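Local coordinates for DnaJ homolog subfamily C member 3 (Mus musculus, PDB 3IEG), which acts as a co-chaperone in the unfolded protein response, binding misfolded proteins through its TPR repeats, stimulating the ATPase of HSPA8 and restraining the kinase EIF2AK4/GCN2, at residues A39-R42 with R43-F47; K11-A15 with A16-A20; L60-V63 with I64-M68. All coordinates share one frame; numbering follows the deposited sequence.

Contact 1. Residues A39-R42 with R43-F47; sequences AYYR and RATVF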
loop_
_atom_site.group_PDB
_atom_site.type_symbol
_atom_site.label_atom_id
_atom_site.label_comp_id
_atom_site.label_asym_id
_atom_site.label_seq_id
_atom_site.Cartn_x
_atom_site.Cartn_y
_atom_site.Cartn_z
ATOM N N ALA A 39 30.680 2.517 26.185
ATOM C CA ALA A 39 30.287 3.726 25.476
ATOM C C ALA A 39 29.281 3.367 24.390
ATOM O O ALA A 39 28.221 3.975 24.316
ATOM C CB ALA A 39 31.491 4.437 24.900
ATOM N N TYR A 40 29.593 2.349 23.583
ATOM C CA TYR A 40 28.676 1.884 22.551
ATOM C C TYR A 40 27.406 1.313 23.159
ATOM O O TYR A 40 26.322 1.449 22.583
ATOM C CB TYR A 40 29.327 0.833 21.651
ATOM C CG TYR A 40 30.387 1.365 20.722
ATOM C CD1 TYR A 40 30.043 2.035 19.543
ATOM C CD2 TYR A 40 31.738 1.183 21.007
ATOM C CE1 TYR A 40 31.030 2.525 18.680
ATOM C CE2 TYR A 40 32.722 1.667 20.165
ATOM C CZ TYR A 40 32.369 2.333 19.002
ATOM O OH TYR A 40 33.360 2.804 18.170
ATOM N N TYR A 41 27.530 0.667 24.313
ATOM C CA TYR A 41 26.347 0.127 24.970
ATOM C C TYR A 41 25.439 1.262 25.453
ATOM O O TYR A 41 24.246 1.256 25.185
ATOM C CB TYR A 41 26.713 -0.831 26.111
ATOM C CG TYR A 41 25.514 -1.400 26.831
ATOM C CD1 TYR A 41 24.641 -2.289 26.185
ATOM C CD2 TYR A 41 25.238 -1.046 28.156
ATOM C CE1 TYR A 41 23.526 -2.806 26.837
ATOM C CE2 TYR A 41 24.131 -1.562 28.822
ATOM C CZ TYR A 41 23.280 -2.444 28.161
ATOM O OH TYR A 41 22.175 -2.955 28.821
ATOM N N ARG A 42 26.016 2.246 26.137
ATOM C CA ARG A 42 25.245 3.377 26.630
ATOM C C ARG A 42 24.501 4.079 25.503
ATOM O O ARG A 42 23.291 4.371 25.622
ATOM C CB ARG A 42 26.133 4.360 27.382
ATOM C CG ARG A 42 26.810 3.778 28.616
ATOM C CD ARG A 42 25.813 3.250 29.632
ATOM N NE ARG A 42 26.495 2.820 30.847
ATOM C CZ ARG A 42 26.017 1.920 31.698
ATOM N NH1 ARG A 42 24.850 1.323 31.470
ATOM N NH2 ARG A 42 26.716 1.606 32.771
ATOM N N ARG A 43 25.208 4.324 24.403
ATOM C CA ARG A 43 24.574 4.905 23.237
ATOM C C ARG A 43 23.439 4.031 22.731
ATOM O O ARG A 43 22.414 4.541 22.320
ATOM C CB ARG A 43 25.574 5.165 22.120
ATOM C CG ARG A 43 25.004 6.086 21.045
ATOM C CD ARG A 43 26.055 6.579 20.071
ATOM N NE ARG A 43 26.549 5.498 19.232
ATOM C CZ ARG A 43 27.665 5.556 18.519
ATOM N NH1 ARG A 43 28.409 6.650 18.539
ATOM N NH2 ARG A 43 28.030 4.513 17.785
ATOM N N ALA A 44 23.608 2.718 22.775
ATOM C CA ALA A 44 22.552 1.844 22.278
ATOM C C ALA A 44 21.306 1.841 23.164
ATOM O O ALA A 44 20.185 1.741 22.651
ATOM C CB ALA A 44 23.063 0.428 22.061
ATOM N N THR A 45 21.486 1.935 24.482
ATOM C CA THR A 45 20.321 1.982 25.380
ATOM C C THR A 45 19.541 3.281 25.170
ATOM O O THR A 45 18.323 3.282 25.299
ATOM C CB THR A 45 20.656 1.749 26.881
ATOM O OG1 THR A 45 21.534 2.773 27.354
ATOM C CG2 THR A 45 21.329 0.410 27.087
ATOM N N VAL A 46 20.232 4.367 24.815
ATOM C CA VAL A 46 19.550 5.630 24.445
ATOM C C VAL A 46 18.713 5.500 23.164
ATOM O O VAL A 46 17.516 5.780 23.194
ATOM C CB VAL A 46 20.499 6.879 24.415
ATOM C CG1 VAL A 46 19.830 8.050 23.760
ATOM C CG2 VAL A 46 20.896 7.274 25.818
ATOM N N PHE A 47 19.320 5.066 22.060
ATOM C CA PHE A 47 18.549 4.708 20.856
ATOM C C PHE A 47 17.371 3.772 21.190
ATOM O O PHE A 47 16.268 3.929 20.654
ATOM C CB PHE A 47 19.430 4.069 19.771
ATOM C CG PHE A 47 20.370 5.033 19.068
ATOM C CD1 PHE A 47 21.715 4.712 18.906
ATOM C CD2 PHE A 47 19.916 6.256 18.558
ATOM C CE1 PHE A 47 22.599 5.586 18.247
ATOM C CE2 PHE A 47 20.798 7.141 17.909
ATOM C CZ PHE A 47 22.147 6.796 17.749
#
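The methyl CG2 of Thr45 sits over one face of the Tyr41 ring, offset toward the rim at the phenol end, with CZ of Tyr41 3.6 Å from CG2. It makes a CH-pi contact, 3.9 Å from CG2 to the ring centroid. The Tyr40 ring is met at its edge: NH2 of Arg43 lies near the ring plane, 3.6 Å from CD1 of Tyr40, and the guanidinium plane stands 86° to the ring. The two side chains run alongside each other, while the Arg43 head is held by a salt bridge from NE to Asp59.

Thr45 is anchored by its other branch. With chi1 at 62°, OG1 turns back along the helix and donates to Arg42 O at 2.9 Å, which leaves CG2 facing Tyr41. Val46 N also donates to Arg42 O, 3.2 Å away and from the same face of the carbonyl, so that oxygen takes two bonds.

All this happens within one helix, 37-50, in TPR 2. Tyr40 and Arg43 lie between helices 19-32 and 53-66, touching Val30 and Asp59, Tyr41 leans on Ala72 and Ala73 of helix 71-84, and Val46 faces Leu14 of helix 2-15.

Contact 2. Residues K11-A15 with A16-A20; sequences KKLLA and AGQLA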
loop_
_atom_site.group_PDB
_atom_site.type_symbol
_atom_site.label_atom_id
_atom_site.label_comp_id
_atom_site.label_asym_id
_atom_site.label_seq_id
_atom_site.Cartn_x
_atom_site.Cartn_y
_atom_site.Cartn_z
ATOM N N LYS A 11 24.593 9.269 31.737
ATOM C CA LYS A 11 23.829 8.433 32.658
ATOM C C LYS A 11 22.810 9.266 33.436
ATOM O O LYS A 11 21.638 8.886 33.535
ATOM C CB LYS A 11 24.782 7.677 33.595
ATOM C CG LYS A 11 24.153 7.075 34.856
ATOM C CD LYS A 11 24.774 5.711 35.188
ATOM C CE LYS A 11 24.636 5.337 36.679
ATOM N NZ LYS A 11 25.602 6.089 37.550
ATOM N N LYS A 12 23.263 10.409 33.967
ATOM C CA LYS A 12 22.383 11.368 34.646
ATOM C C LYS A 12 21.282 11.835 33.700
ATOM O O LYS A 12 20.091 11.737 34.024
ATOM C CB LYS A 12 23.171 12.577 35.154
ATOM C CG LYS A 12 23.996 12.340 36.412
ATOM C CD LYS A 12 24.750 13.627 36.791
ATOM C CE LYS A 12 25.084 13.702 38.294
ATOM N NZ LYS A 12 26.136 12.696 38.695
ATOM N N LEU A 13 21.688 12.318 32.524
ATOM C CA LEU A 13 20.744 12.793 31.515
ATOM C C LEU A 13 19.747 11.713 31.111
ATOM O O LEU A 13 18.554 11.988 31.008
ATOM C CB LEU A 13 21.483 13.356 30.294
ATOM C CG LEU A 13 22.207 14.690 30.526
ATOM C CD1 LEU A 13 23.174 15.025 29.393
ATOM C CD2 LEU A 13 21.221 15.845 30.764
ATOM N N LEU A 14 20.231 10.488 30.904
ATOM C CA LEU A 14 19.353 9.362 30.585
ATOM C C LEU A 14 18.329 9.148 31.689
ATOM O O LEU A 14 17.136 9.055 31.410
ATOM C CB LEU A 14 20.140 8.069 30.373
ATOM C CG LEU A 14 19.579 6.929 29.498
ATOM C CD1 LEU A 14 19.708 5.589 30.221
ATOM C CD2 LEU A 14 18.127 7.117 29.037
ATOM N N ALA A 15 18.802 9.071 32.935
ATOM C CA ALA A 15 17.923 8.865 34.095
ATOM C C ALA A 15 16.817 9.923 34.160
ATOM O O ALA A 15 15.669 9.602 34.468
ATOM C CB ALA A 15 18.736 8.863 35.389
ATOM N N ALA A 16 17.181 11.167 33.838
ATOM C CA ALA A 16 16.266 12.307 33.842
ATOM C C ALA A 16 15.359 12.409 32.613
ATOM O O ALA A 16 14.541 13.319 32.528
ATOM C CB ALA A 16 17.049 13.606 34.023
ATOM N N GLY A 17 15.499 11.498 31.658
ATOM C CA GLY A 17 14.645 11.517 30.467
ATOM C C GLY A 17 15.094 12.427 29.335
ATOM O O GLY A 17 14.423 12.506 28.304
ATOM N N GLN A 18 16.226 13.108 29.508
ATOM C CA GLN A 18 16.779 13.942 28.444
ATOM C C GLN A 18 17.579 13.080 27.462
ATOM O O GLN A 18 18.799 12.958 27.544
ATOM C CB GLN A 18 17.579 15.116 29.019
ATOM C CG GLN A 18 16.694 16.206 29.684
ATOM C CD GLN A 18 17.521 17.312 30.360
ATOM O OE1 GLN A 18 18.017 18.243 29.699
ATOM N NE2 GLN A 18 17.675 17.211 31.689
ATOM N N LEU A 19 16.855 12.468 26.534
ATOM C CA LEU A 19 17.405 11.424 25.677
ATOM C C LEU A 19 18.405 11.957 24.670
ATOM O O LEU A 19 19.486 11.385 24.506
ATOM C CB LEU A 19 16.285 10.664 24.966
ATOM C CG LEU A 19 15.149 10.115 25.831
ATOM C CD1 LEU A 19 14.153 9.340 24.951
ATOM C CD2 LEU A 19 15.653 9.223 26.979
ATOM N N ALA A 20 18.041 13.043 23.994
ATOM C CA ALA A 20 18.895 13.625 22.969
ATOM C C ALA A 20 20.191 14.113 23.592
ATOM O O ALA A 20 21.274 13.853 23.072
ATOM C CB ALA A 20 18.187 14.737 22.250
#
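Gly17 N and Leu14 O make one of the three backbone bonds that close the end of helix 2-15, 3.0 Å long. The N-H points well at the oxygen (158°), but the donor stands above the carbonyl plane of Leu14 and not on a lone pair. One residue back along the helix, Leu13 O accepts from Gln18 N, also at 3.0 Å, while Ala16 N keeps the ordinary helical bond to Lys12 O.

Gly17 has a phi of 85°, and this positive value, together with the two bonds reaching back into the last turn, from Gly17 N to Leu14 O and from Gln18 N to Leu13 O, makes a Schellman motif. Gln18 follows as the N-cap of helix 19-32, and the chain passes from helix 2-15 into helix 19-32, within TPR 1, through a very short turn.

Two pairs of side chains bridge the turn. The aliphatic CD2 of Leu13 comes against the Gln18 side chain, 4.1 Å from CB of Gln18, and Leu13 also reaches Ala22 and Gln25 on helix 19-32. Leu14 swings its CG anti to the backbone N (chi1 -155°), and its CD2 meets CD2 of Leu19 at 3.8 Å. Leu19 in turn touches Met50 of helix 37-50.

Contact 3. Residues L60-V63 with I64-M68; sequences LTKV and IALKM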
loop_
_atom_site.group_PDB
_atom_site.type_symbol
_atom_site.label_atom_id
_atom_site.label_comp_id
_atom_site.label_asym_id
_atom_site.label_seq_id
_atom_site.Cartn_x
_atom_site.Cartn_y
_atom_site.Cartn_z
ATOM N N LEU A 60 24.847 -2.314 19.304
ATOM C CA LEU A 60 24.707 -3.567 20.018
ATOM C C LEU A 60 25.692 -4.595 19.496
ATOM O O LEU A 60 26.429 -5.193 20.280
ATOM C CB LEU A 60 23.286 -4.095 19.940
ATOM C CG LEU A 60 22.305 -3.346 20.848
ATOM C CD1 LEU A 60 20.892 -3.779 20.553
ATOM C CD2 LEU A 60 22.636 -3.567 22.326
ATOM N N THR A 61 25.745 -4.774 18.176
ATOM C CA THR A 61 26.682 -5.747 17.621
ATOM C C THR A 61 28.141 -5.306 17.779
ATOM O O THR A 61 29.037 -6.145 17.863
ATOM C CB THR A 61 26.379 -6.183 16.146
ATOM O OG1 THR A 61 27.307 -5.573 15.247
ATOM C CG2 THR A 61 24.970 -5.876 15.727
ATOM N N LYS A 62 28.387 -4.007 17.843
ATOM C CA LYS A 62 29.726 -3.552 18.149
ATOM C C LYS A 62 30.131 -4.022 19.551
ATOM O O LYS A 62 31.216 -4.576 19.744
ATOM C CB LYS A 62 29.823 -2.035 18.045
ATOM C CG LYS A 62 31.206 -1.469 18.369
ATOM C CD LYS A 62 32.237 -1.793 17.306
ATOM C CE LYS A 62 33.586 -1.209 17.680
ATOM N NZ LYS A 62 34.600 -1.472 16.616
ATOM N N VAL A 63 29.249 -3.824 20.525
ATOM C CA VAL A 63 29.554 -4.205 21.895
ATOM C C VAL A 63 29.887 -5.679 21.960
ATOM O O VAL A 63 30.857 -6.077 22.586
ATOM C CB VAL A 63 28.390 -3.899 22.848
ATOM C CG1 VAL A 63 28.663 -4.479 24.242
ATOM C CG2 VAL A 63 28.171 -2.404 22.922
ATOM N N ILE A 64 29.081 -6.483 21.292
ATOM C CA ILE A 64 29.254 -7.912 21.318
ATOM C C ILE A 64 30.587 -8.268 20.672
ATOM O O ILE A 64 31.327 -9.086 21.199
ATOM C CB ILE A 64 28.063 -8.599 20.653
ATOM C CG1 ILE A 64 26.816 -8.367 21.510
ATOM C CG2 ILE A 64 28.311 -10.087 20.469
ATOM C CD1 ILE A 64 25.538 -8.368 20.729
ATOM N N ALA A 65 30.913 -7.619 19.560
ATOM C CA ALA A 65 32.196 -7.844 18.898
ATOM C C ALA A 65 33.368 -7.606 19.859
ATOM O O ALA A 65 34.329 -8.369 19.864
ATOM C CB ALA A 65 32.322 -6.973 17.654
ATOM N N LEU A 66 33.267 -6.563 20.683
ATOM C CA LEU A 66 34.303 -6.209 21.652
ATOM C C LEU A 66 34.276 -7.050 22.920
ATOM O O LEU A 66 35.310 -7.270 23.546
ATOM C CB LEU A 66 34.171 -4.739 22.048
ATOM C CG LEU A 66 34.578 -3.690 21.023
ATOM C CD1 LEU A 66 34.055 -2.342 21.460
ATOM C CD2 LEU A 66 36.089 -3.649 20.844
ATOM N N LYS A 67 33.091 -7.507 23.308
ATOM C CA LYS A 67 32.919 -8.126 24.604
ATOM C C LYS A 67 31.873 -9.216 24.510
ATOM O O LYS A 67 30.715 -8.992 24.847
ATOM C CB LYS A 67 32.491 -7.062 25.622
ATOM C CG LYS A 67 32.900 -7.337 27.062
ATOM C CD LYS A 67 34.372 -6.981 27.316
ATOM C CE LYS A 67 34.868 -7.517 28.651
ATOM N NZ LYS A 67 34.768 -9.008 28.754
HETATM N N MSE A 68 32.283 -10.402 24.066
HETATM C CA MSE A 68 31.340 -11.487 23.774
HETATM C C MSE A 68 30.534 -11.989 24.981
HETATM O O MSE A 68 29.431 -12.495 24.819
HETATM C CB MSE A 68 32.035 -12.653 23.055
HETATM C CG MSE A 68 32.880 -13.554 23.945
HETATM SE SE MSE A 68 33.168 -15.358 23.170
HETATM C CE MSE A 68 33.839 -16.273 24.811
#
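Four successive i to i+4 bonds carry the backbone from Leu60 to Lys67: Ile64 N to Leu60 O, Ala65 N to Thr61 O, Leu66 N to Lys62 O and Lys67 N to Val63 O, after which Lys67 leaves helical angles. The side chains mostly lie against this frame. Ile64 folds back along the helix: chi1 (-67°) puts its CG1 beside the backbone N, and chi2 (152°) extends CD1 back toward the preceding turn, 3.3 Å from Leu60 O. Leu66 leans the same way, its CG 3.7 Å from Lys62 O. Its CD1 then crosses the aliphatic part of the Lys62 chain, 4.0 Å from CE of Lys62, a loose apolar touch one turn apart. CB of Ala65 sits 3.4 Å from both Thr61 O and Lys62 O, which lie on the same side of it.

This is the C-terminal end of helix 53-66, in TPR 2, where the chain turns toward helix 71-84. Leu60 packs on Ala44 of helix 37-50, Val63 reaches both Tyr40 and Tyr41 of that helix and Ala73 of helix 71-84, and Ile64 touches Arg74 and Arg77 of helix 71-84. At the exit, CB of Lys67 stays 3.6 Å from Val63 O, but its chain is bent twice, and NZ makes a salt bridge with Asp69.

In the fold
Along the chain contact 2 comes first, at the turn joining helices 2-15 and 19-32 in TPR 1; contact 1 follows on helix 37-50 and contact 3 on helix 53-66, both in TPR 2. The centre of contact 1 is about 12 Å from the centre of each of the others, and it touches both; the centres of contacts 2 and 3 are about 23 Å apart, their nearest atoms about 12 Å. Of these, only the packing of contact 1 on contact 2 joins TPR 1 to TPR 2. The chain is the TPR part of a longer protein, and all three contacts lie in the two repeats within which the hydrophobic groove for misfolded proteins is formed.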